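Local coordinates for alpha-n-acetylglucosaminidase family protein (Clostridium perfringens, PDB 4A41), which probably hydrolyses terminal alpha-linked N-acetylglucosamine as a family 89 glycoside hydrolase, here represented by a family 32 carbohydrate-binding module that binds galactose, at residues N96-G110 and T135-V148. Sequence-based numbering, arbitrary orientation.
Sequences NGNITKYELHVSEDG and TKATHVKLVALEGV. With GAL (beta-D-galactopyranose), chain C.
Val143 lays CG2 over one face of the His105 imidazole in a CH-pi contact, 3.9 Å from the ring centroid; the two residues lie on neighbouring antiparallel strands of the five-stranded sheet in this F5/8 type C (discoidin-like) beta-sandwich. Two polar contacts in the plane of the ring fix its rotation: His105 NE2 donates to the anti lone pair of Glu103 OE1 at 2.8 Å, and a water joins His105 ND1 to Lys141 NZ. On the other face of the sheet Leu104, Val106, Val140 and Leu142 enter the core. With CG anti to the backbone N (chi1 -167°), Leu104 brings CD1 within 3.6 Å of Val140 CG1, and Ile99 CD1 meets Leu142 CD2 tip to tip. Three classic beta bulges interrupt the ladder; at one, Thr138 N and His139 N share Ser107 O. Next to it, Gly110 CA sits over the centre of the His139 ring, 3.5 Å from its centroid. Ser107 OG accepts from Asp109 N and Gly110 N, an ST turn and ST motif, and is also hydrogen-bonded to Asn112 O. At the far end, Gly97 N binds Val148 O at 2.9 Å, beside the galactose pocket, which Glu44, His60 and Arg91 help to form. There Asn96 ND2 donates to galactose O4 at 3.0 Å and makes a weak bond to the ring oxygen O5.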
loop_
_atom_site.group_PDB
_atom_site.type_symbol
_atom_site.label_atom_id
_atom_site.label_comp_id
_atom_site.label_asym_id
_atom_site.label_seq_id
_atom_site.Cartn_x
_atom_site.Cartn_y
_atom_site.Cartn_z
ATOM N N ASN A 96 -6.903 -0.742 13.367
ATOM C CA ASN A 96 -6.514 0.655 13.060
ATOM C C ASN A 96 -5.741 0.729 11.749
ATOM O O ASN A 96 -4.752 -0.009 11.528
ATOM C CB ASN A 96 -5.678 1.313 14.142
ATOM C CG ASN A 96 -6.502 1.852 15.293
ATOM O OD1 ASN A 96 -7.754 1.865 15.254
ATOM N ND2 ASN A 96 -5.793 2.303 16.327
ATOM N N GLY A 97 -6.259 1.564 10.866
ATOM C CA GLY A 97 -5.626 1.781 9.564
ATOM C C GLY A 97 -6.093 0.850 8.450
ATOM O O GLY A 97 -5.687 1.027 7.292
ATOM N N ASN A 98 -6.948 -0.123 8.754
ATOM C CA ASN A 98 -7.513 -0.957 7.690
ATOM C C ASN A 98 -8.176 -0.024 6.689
ATOM O O ASN A 98 -9.064 0.794 7.041
ATOM C CB ASN A 98 -8.522 -1.982 8.236
ATOM C CG ASN A 98 -7.840 -3.168 8.878
ATOM O OD1 ASN A 98 -6.624 -3.174 9.082
ATOM N ND2 ASN A 98 -8.627 -4.184 9.231
ATOM N N ILE A 99 -7.700 -0.106 5.443
ATOM C CA ILE A 99 -8.094 0.878 4.449
ATOM C C ILE A 99 -9.475 0.521 3.900
ATOM O O ILE A 99 -9.690 -0.611 3.461
ATOM C CB ILE A 99 -7.033 0.971 3.322
ATOM C CG1 ILE A 99 -5.715 1.465 3.884
ATOM C CG2 ILE A 99 -7.551 1.863 2.166
ATOM C CD1 ILE A 99 -4.507 1.291 2.933
ATOM N N THR A 100 -10.391 1.483 3.919
ATOM C CA THR A 100 -11.773 1.181 3.509
ATOM C C THR A 100 -12.227 1.969 2.291
ATOM O O THR A 100 -13.254 1.648 1.697
ATOM C CB THR A 100 -12.753 1.410 4.659
ATOM O OG1 THR A 100 -12.573 2.741 5.135
ATOM C CG2 THR A 100 -12.484 0.386 5.798
ATOM N N LYS A 101 -11.469 2.995 1.915
ATOM C CA LYS A 101 -11.732 3.680 0.648
ATOM C C LYS A 101 -10.368 4.006 0.035
ATOM O O LYS A 101 -9.508 4.613 0.675
ATOM C CB LYS A 101 -12.547 4.963 0.871
ATOM C CG LYS A 101 -13.022 5.589 -0.442
ATOM C CD LYS A 101 -13.785 6.892 -0.208
ATOM C CE LYS A 101 -14.519 7.239 -1.500
ATOM N NZ LYS A 101 -15.399 8.445 -1.437
ATOM N N TYR A 102 -10.169 3.577 -1.212
ATOM C CA TYR A 102 -8.822 3.596 -1.814
ATOM C C TYR A 102 -8.865 4.086 -3.254
ATOM O O TYR A 102 -9.926 4.070 -3.914
ATOM C CB TYR A 102 -8.206 2.175 -1.822
ATOM C CG TYR A 102 -8.973 1.262 -2.745
ATOM C CD1 TYR A 102 -8.689 1.180 -4.127
ATOM C CD2 TYR A 102 -10.038 0.522 -2.253
ATOM C CE1 TYR A 102 -9.480 0.353 -4.966
ATOM C CE2 TYR A 102 -10.800 -0.294 -3.072
ATOM C CZ TYR A 102 -10.527 -0.378 -4.410
ATOM O OH TYR A 102 -11.333 -1.223 -5.172
ATOM N N GLU A 103 -7.689 4.499 -3.731
ATOM C CA GLU A 103 -7.388 4.586 -5.170
ATOM C C GLU A 103 -6.068 3.866 -5.375
ATOM O O GLU A 103 -5.198 3.869 -4.471
ATOM C CB GLU A 103 -7.282 6.037 -5.625
ATOM C CG GLU A 103 -8.540 6.805 -5.330
ATOM C CD GLU A 103 -8.582 8.178 -5.964
ATOM O OE1 GLU A 103 -7.592 8.638 -6.594
ATOM O OE2 GLU A 103 -9.634 8.827 -5.792
ATOM N N LEU A 104 -5.904 3.271 -6.547
ATOM C CA LEU A 104 -4.616 2.725 -6.978
ATOM C C LEU A 104 -4.168 3.520 -8.188
ATOM O O LEU A 104 -4.942 3.686 -9.144
ATOM C CB LEU A 104 -4.749 1.238 -7.300
ATOM C CG LEU A 104 -3.389 0.552 -7.432
ATOM C CD1 LEU A 104 -2.707 0.293 -6.080
ATOM C CD2 LEU A 104 -3.534 -0.742 -8.196
ATOM N N HIS A 105 -2.956 4.044 -8.120
ATOM C CA HIS A 105 -2.359 4.833 -9.214
ATOM C C HIS A 105 -1.062 4.183 -9.682
ATOM O O HIS A 105 -0.418 3.457 -8.925
ATOM C CB HIS A 105 -2.007 6.280 -8.780
ATOM C CG HIS A 105 -3.154 7.082 -8.217
ATOM N ND1 HIS A 105 -2.977 8.365 -7.739
ATOM C CD2 HIS A 105 -4.472 6.800 -8.053
ATOM C CE1 HIS A 105 -4.134 8.833 -7.291
ATOM N NE2 HIS A 105 -5.058 7.903 -7.466
ATOM N N VAL A 106 -0.653 4.473 -10.925
ATOM C CA VAL A 106 0.635 3.997 -11.428
ATOM C C VAL A 106 1.419 5.159 -12.048
ATOM O O VAL A 106 0.840 6.205 -12.405
ATOM C CB VAL A 106 0.493 2.854 -12.482
ATOM C CG1 VAL A 106 -0.219 1.661 -11.898
ATOM C CG2 VAL A 106 -0.250 3.362 -13.685
ATOM N N SER A 107 2.729 4.991 -12.163
ATOM C CA SER A 107 3.588 5.984 -12.817
ATOM C C SER A 107 4.633 5.228 -13.603
ATOM O O SER A 107 4.973 4.095 -13.256
ATOM C CB SER A 107 4.292 6.881 -11.788
ATOM O OG SER A 107 5.151 7.838 -12.425
ATOM N N GLU A 108 5.135 5.849 -14.663
ATOM C CA GLU A 108 6.291 5.338 -15.390
ATOM C C GLU A 108 7.499 6.269 -15.231
ATOM O O GLU A 108 8.539 6.064 -15.868
ATOM C CB GLU A 108 5.932 5.143 -16.870
ATOM C CG GLU A 108 4.977 4.007 -17.057
ATOM C CD GLU A 108 4.486 3.932 -18.471
ATOM O OE1 GLU A 108 5.220 3.350 -19.303
ATOM O OE2 GLU A 108 3.379 4.468 -18.738
ATOM N N ASP A 109 7.376 7.293 -14.392
ATOM C CA ASP A 109 8.532 8.164 -14.148
ATOM C C ASP A 109 8.807 8.466 -12.676
ATOM O O ASP A 109 9.813 9.096 -12.346
ATOM C CB ASP A 109 8.460 9.452 -15.000
ATOM C CG ASP A 109 7.288 10.344 -14.645
ATOM O OD1 ASP A 109 6.628 10.154 -13.591
ATOM O OD2 ASP A 109 7.018 11.285 -15.438
ATOM N N GLY A 110 7.929 8.004 -11.788
ATOM C CA GLY A 110 8.124 8.247 -10.357
ATOM C C GLY A 110 7.529 9.544 -9.855
ATOM O O GLY A 110 7.470 9.762 -8.640
ATOM N N THR A 135 -1.293 -2.756 -17.566
ATOM C CA THR A 135 -0.755 -1.419 -17.804
ATOM C C THR A 135 0.707 -1.375 -17.393
ATOM O O THR A 135 1.113 -2.118 -16.506
ATOM C CB THR A 135 -1.632 -0.353 -17.078
ATOM O OG1 THR A 135 -1.489 0.931 -17.699
ATOM C CG2 THR A 135 -1.319 -0.277 -15.584
ATOM N N LYS A 136 1.477 -0.512 -18.058
ATOM C CA LYS A 136 2.913 -0.424 -17.836
ATOM C C LYS A 136 3.218 0.497 -16.650
ATOM O O LYS A 136 2.708 1.618 -16.592
ATOM C CB LYS A 136 3.613 0.091 -19.106
ATOM C CG LYS A 136 5.076 -0.225 -19.150
ATOM C CD LYS A 136 5.628 -0.372 -20.569
ATOM C CE LYS A 136 6.838 -1.309 -20.539
ATOM N NZ LYS A 136 6.531 -2.635 -19.880
ATOM N N ALA A 137 4.038 0.040 -15.712
ATOM C CA ALA A 137 4.327 0.851 -14.518
ATOM C C ALA A 137 5.730 0.595 -14.017
ATOM O O ALA A 137 6.163 -0.560 -13.982
ATOM C CB ALA A 137 3.320 0.522 -13.384
ATOM N N THR A 138 6.405 1.659 -13.582
ATOM C CA THR A 138 7.607 1.534 -12.751
ATOM C C THR A 138 7.318 1.730 -11.271
ATOM O O THR A 138 8.140 1.364 -10.415
ATOM C CB THR A 138 8.694 2.564 -13.137
ATOM O OG1 THR A 138 8.156 3.900 -13.135
ATOM C CG2 THR A 138 9.226 2.247 -14.548
ATOM N N HIS A 139 6.144 2.291 -10.970
ATOM C CA HIS A 139 5.746 2.625 -9.592
ATOM C C HIS A 139 4.261 2.380 -9.467
ATOM O O HIS A 139 3.494 2.661 -10.399
ATOM C CB HIS A 139 5.951 4.116 -9.266
ATOM C CG HIS A 139 7.374 4.578 -9.310
ATOM N ND1 HIS A 139 8.096 4.679 -10.480
ATOM C CD2 HIS A 139 8.199 5.004 -8.321
ATOM C CE1 HIS A 139 9.312 5.115 -10.209
ATOM N NE2 HIS A 139 9.405 5.310 -8.904
ATOM N N VAL A 140 3.847 1.900 -8.293
ATOM C CA VAL A 140 2.448 1.737 -7.932
ATOM C C VAL A 140 2.186 2.424 -6.603
ATOM O O VAL A 140 2.930 2.218 -5.653
ATOM C CB VAL A 140 2.071 0.229 -7.819
ATOM C CG1 VAL A 140 0.616 0.040 -7.374
ATOM C CG2 VAL A 140 2.320 -0.470 -9.140
ATOM N N LYS A 141 1.130 3.234 -6.561
ATOM C CA LYS A 141 0.816 4.033 -5.383
ATOM C C LYS A 141 -0.565 3.623 -4.891
ATOM O O LYS A 141 -1.582 3.692 -5.608
ATOM C CB LYS A 141 0.860 5.539 -5.689
ATOM C CG LYS A 141 0.399 6.403 -4.497
ATOM C CD LYS A 141 0.233 7.892 -4.843
ATOM C CE LYS A 141 1.510 8.526 -5.357
ATOM N NZ LYS A 141 1.249 10.012 -5.497
ATOM N N LEU A 142 -0.613 3.192 -3.646
ATOM C CA LEU A 142 -1.888 2.934 -2.977
ATOM C C LEU A 142 -2.283 4.148 -2.124
ATOM O O LEU A 142 -1.552 4.524 -1.194
ATOM C CB LEU A 142 -1.833 1.681 -2.088
ATOM C CG LEU A 142 -3.118 1.381 -1.299
ATOM C CD1 LEU A 142 -4.303 1.078 -2.195
ATOM C CD2 LEU A 142 -2.831 0.211 -0.333
ATOM N N VAL A 143 -3.396 4.777 -2.503
ATOM C CA VAL A 143 -3.907 5.976 -1.812
ATOM C C VAL A 143 -5.025 5.538 -0.859
ATOM O O VAL A 143 -6.048 4.970 -1.252
ATOM C CB VAL A 143 -4.455 7.032 -2.804
ATOM C CG1 VAL A 143 -4.932 8.260 -2.046
ATOM C CG2 VAL A 143 -3.429 7.403 -3.869
ATOM N N ALA A 144 -4.797 5.791 0.426
ATOM C CA ALA A 144 -5.831 5.599 1.467
ATOM C C ALA A 144 -6.641 6.877 1.667
ATOM O O ALA A 144 -6.142 7.844 2.235
ATOM C CB ALA A 144 -5.169 5.197 2.790
ATOM N N LEU A 145 -7.870 6.867 1.151
ATOM C CA LEU A 145 -8.766 8.019 1.296
ATOM C C LEU A 145 -9.408 7.974 2.661
ATOM O O LEU A 145 -9.624 9.020 3.297
ATOM C CB LEU A 145 -9.851 8.000 0.209
ATOM C CG LEU A 145 -9.345 8.174 -1.236
ATOM C CD1 LEU A 145 -10.485 8.115 -2.229
ATOM C CD2 LEU A 145 -8.530 9.444 -1.394
ATOM N N GLU A 146 -9.733 6.756 3.090
ATOM C CA GLU A 146 -10.349 6.512 4.410
ATOM C C GLU A 146 -9.810 5.227 4.985
ATOM O O GLU A 146 -9.538 4.283 4.226
ATOM C CB GLU A 146 -11.878 6.434 4.314
ATOM C CG GLU A 146 -12.480 7.714 3.726
ATOM C CD GLU A 146 -13.994 7.737 3.644
ATOM O OE1 GLU A 146 -14.677 6.759 4.015
ATOM O OE2 GLU A 146 -14.515 8.793 3.212
ATOM N N GLY A 147 -9.662 5.188 6.311
ATOM C CA GLY A 147 -9.248 3.966 6.980
ATOM C C GLY A 147 -9.714 3.961 8.408
ATOM O O GLY A 147 -10.077 5.018 8.947
ATOM N N VAL A 148 -9.670 2.784 9.017
ATOM C CA VAL A 148 -10.237 2.642 10.380
ATOM C C VAL A 148 -9.488 3.572 11.343
ATOM O O VAL A 148 -8.262 3.582 11.410
ATOM C CB VAL A 148 -10.196 1.191 10.852
ATOM C CG1 VAL A 148 -10.558 1.117 12.342
ATOM C CG2 VAL A 148 -11.158 0.308 10.038
HETATM C C1 GAL C . -2.747 1.493 18.666
HETATM C C2 GAL C . -2.423 0.501 17.564
HETATM C C3 GAL C . -1.365 1.142 16.657
HETATM C C4 GAL C . -1.856 2.499 16.170
HETATM C C5 GAL C . -2.217 3.374 17.374
HETATM C C6 GAL C . -2.725 4.750 16.947
HETATM O O1 GAL C . -3.772 0.938 19.441
HETATM O O2 GAL C . -1.976 -0.744 18.099
HETATM O O3 GAL C . -1.096 0.231 15.599
HETATM O O4 GAL C . -3.014 2.309 15.330
HETATM O O5 GAL C . -3.233 2.688 18.079
HETATM O O6 GAL C . -2.919 5.608 18.072
HETATM O O HOH W 1 -14.650 4.206 4.240
HETATM O O HOH W 2 -16.360 8.674 1.217
HETATM O O HOH W 3 -1.165 10.330 -7.092
HETATM O O HOH W 4 10.556 5.419 -13.356
#